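Local coordinates for germination protein YpeB (Bacillus megaterium QM B1551, PDB 5BOI) that takes part in the germination of Bacillus spores, its C-terminal PepSY-containing portion, the part described here, being probably inhibitory in role, at residues L188-N193 / E198-E203. Numbering follows the deposited sequence.
Sequences LAIITN and EVLCYE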
loop_
_atom_site.group_PDB
_atom_site.type_symbol
_atom_site.label_atom_id
_atom_site.label_comp_id
_atom_site.label_asym_id
_atom_site.label_seq_id
_atom_site.Cartn_x
_atom_site.Cartn_y
_atom_site.Cartn_z
ATOM N N LEU A 188 15.379 -2.640 9.902
ATOM C CA LEU A 188 14.605 -2.014 10.994
ATOM C C LEU A 188 13.209 -1.626 10.519
ATOM O O LEU A 188 13.002 -1.311 9.342
ATOM C CB LEU A 188 15.307 -0.771 11.528
ATOM C CG LEU A 188 16.448 -0.981 12.511
ATOM C CD1 LEU A 188 17.199 0.329 12.666
ATOM C CD2 LEU A 188 15.902 -1.413 13.887
ATOM N N ALA A 189 12.236 -1.659 11.422
ATOM C CA ALA A 189 10.853 -1.396 11.022
ATOM C C ALA A 189 10.058 -0.848 12.200
ATOM O O ALA A 189 10.384 -1.124 13.362
ATOM C CB ALA A 189 10.205 -2.659 10.472
ATOM N N ILE A 190 9.055 -0.031 11.892
ATOM C CA ILE A 190 8.089 0.438 12.872
ATOM C C ILE A 190 6.757 -0.255 12.599
ATOM O O ILE A 190 6.266 -0.233 11.475
ATOM C CB ILE A 190 7.887 1.954 12.809
ATOM C CG1 ILE A 190 9.136 2.673 13.321
ATOM C CG2 ILE A 190 6.651 2.363 13.611
ATOM C CD1 ILE A 190 9.050 4.166 13.208
ATOM N N ILE A 191 6.194 -0.892 13.622
ATOM C CA ILE A 191 4.857 -1.452 13.511
ATOM C C ILE A 191 4.109 -1.041 14.763
ATOM O O ILE A 191 4.700 -0.472 15.705
ATOM C CB ILE A 191 4.850 -3.002 13.407
ATOM C CG1 ILE A 191 5.409 -3.629 14.693
ATOM C CG2 ILE A 191 5.583 -3.491 12.159
ATOM C CD1 ILE A 191 5.238 -5.143 14.781
ATOM N N THR A 192 2.814 -1.341 14.801
ATOM C CA THR A 192 2.119 -1.290 16.083
ATOM C C THR A 192 2.333 -2.599 16.825
ATOM O O THR A 192 2.557 -3.641 16.211
ATOM C CB THR A 192 0.630 -1.042 15.916
ATOM O OG1 THR A 192 0.075 -2.086 15.110
ATOM C CG2 THR A 192 0.398 0.321 15.237
ATOM N N ASN A 193 2.300 -2.547 18.154
ATOM C CA ASN A 193 2.240 -3.772 18.940
ATOM C C ASN A 193 0.783 -4.195 18.975
ATOM O O ASN A 193 -0.045 -3.575 18.312
ATOM C CB ASN A 193 2.803 -3.552 20.346
ATOM C CG ASN A 193 2.142 -2.389 21.062
ATOM O OD1 ASN A 193 1.047 -1.938 20.689
ATOM N ND2 ASN A 193 2.829 -1.861 22.072
ATOM N N GLU A 198 3.069 2.532 18.311
ATOM C CA GLU A 198 4.238 2.330 17.447
ATOM C C GLU A 198 5.480 1.887 18.224
ATOM O O GLU A 198 5.864 2.481 19.233
ATOM C CB GLU A 198 4.522 3.598 16.641
ATOM C CG GLU A 198 3.404 3.872 15.626
ATOM C CD GLU A 198 3.746 4.920 14.585
ATOM O OE1 GLU A 198 4.821 5.549 14.678
ATOM O OE2 GLU A 198 2.914 5.118 13.672
ATOM N N VAL A 199 6.087 0.813 17.740
ATOM C CA VAL A 199 7.243 0.187 18.359
ATOM C C VAL A 199 8.337 -0.061 17.324
ATOM O O VAL A 199 8.036 -0.489 16.213
ATOM C CB VAL A 199 6.835 -1.150 19.023
ATOM C CG1 VAL A 199 8.049 -1.993 19.333
ATOM C CG2 VAL A 199 6.047 -0.868 20.317
ATOM N N LEU A 200 9.589 0.230 17.671
ATOM C CA LEU A 200 10.705 -0.059 16.764
ATOM C C LEU A 200 11.123 -1.520 16.892
ATOM O O LEU A 200 11.336 -2.005 18.007
ATOM C CB LEU A 200 11.905 0.852 17.059
ATOM C CG LEU A 200 13.117 0.737 16.127
ATOM C CD1 LEU A 200 12.807 1.230 14.708
ATOM C CD2 LEU A 200 14.331 1.497 16.701
ATOM N N CYS A 201 11.260 -2.204 15.755
ATOM C CA CYS A 201 11.614 -3.630 15.714
ATOM C C CYS A 201 12.696 -3.955 14.700
ATOM O O CYS A 201 12.840 -3.267 13.696
ATOM C CB CYS A 201 10.398 -4.495 15.351
ATOM S SG CYS A 201 8.976 -4.372 16.432
ATOM N N TYR A 202 13.429 -5.039 14.924
ATOM C CA TYR A 202 14.187 -5.643 13.823
ATOM C C TYR A 202 13.233 -6.586 13.111
ATOM O O TYR A 202 12.608 -7.430 13.764
ATOM C CB TYR A 202 15.385 -6.430 14.334
ATOM C CG TYR A 202 16.456 -5.549 14.927
ATOM C CD1 TYR A 202 17.368 -4.926 14.106
ATOM C CD2 TYR A 202 16.541 -5.346 16.305
ATOM C CE1 TYR A 202 18.355 -4.090 14.633
ATOM C CE2 TYR A 202 17.535 -4.536 16.863
ATOM C CZ TYR A 202 18.441 -3.898 16.008
ATOM O OH TYR A 202 19.436 -3.071 16.519
ATOM N N GLU A 203 13.122 -6.438 11.797
ATOM C CA GLU A 203 12.269 -7.291 10.985
ATOM C C GLU A 203 13.136 -8.331 10.290
ATOM O O GLU A 203 14.127 -7.984 9.656
ATOM C CB GLU A 203 11.508 -6.458 9.949
ATOM C CG GLU A 203 10.740 -7.292 8.941
ATOM C CD GLU A 203 10.651 -6.606 7.597
ATOM O OE1 GLU A 203 10.362 -5.388 7.578
ATOM O OE2 GLU A 203 10.872 -7.279 6.567
#
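Ala189 and Cys201 form an antiparallel hydrogen-bonded pair, each using both its N-H and its carbonyl: Cys201 N lies 2.8 Å from Ala189 O with 163° at the hydrogen, whereas the return bond from Ala189 N to Cys201 O is more bent. Ile191 and Val199 repeat the pattern less evenly: Val199 N reaches Ile191 O at 2.8 Å but Ile191 N stands 3.2 Å from Val199 O. Each of the four carbonyls receives a CA-H contact, the shortest being Glu198 CA to Ile191 O at 3.3 Å. The ladder pairs the arms of the hairpin of strands 182-192 and 198-208 in the C-terminal PepSY domain, next to its turn. The outer edges are paired too: Leu188 and Ile190 share backbone bonds with Arg129, Ile190 also with Tyr131, Leu200 with Ala219 and Tyr202 with Ile217. Leu188, Ile190, Leu200 and Tyr202 share a face. Leu188 CD2 sits over one face of the Tyr202 ring, 4.0 Å from the centroid, a CH-pi contact; the phenol OH bonds to Ile168 O. With CG anti to the backbone N (chi1 -176°) and chi2 near +67°, Leu200 CD1 comes 4.2 Å from Leu188 CD2. Ile190 CG2 lies against the extended Glu198 chain, 3.8 Å from OE1, while OE2 forms a salt bridge with Arg161. Asn193 OD1 accepts bonds from Leu195 N and Glu197 N, while ND2 approaches Val199 CG2 at 3.8 Å.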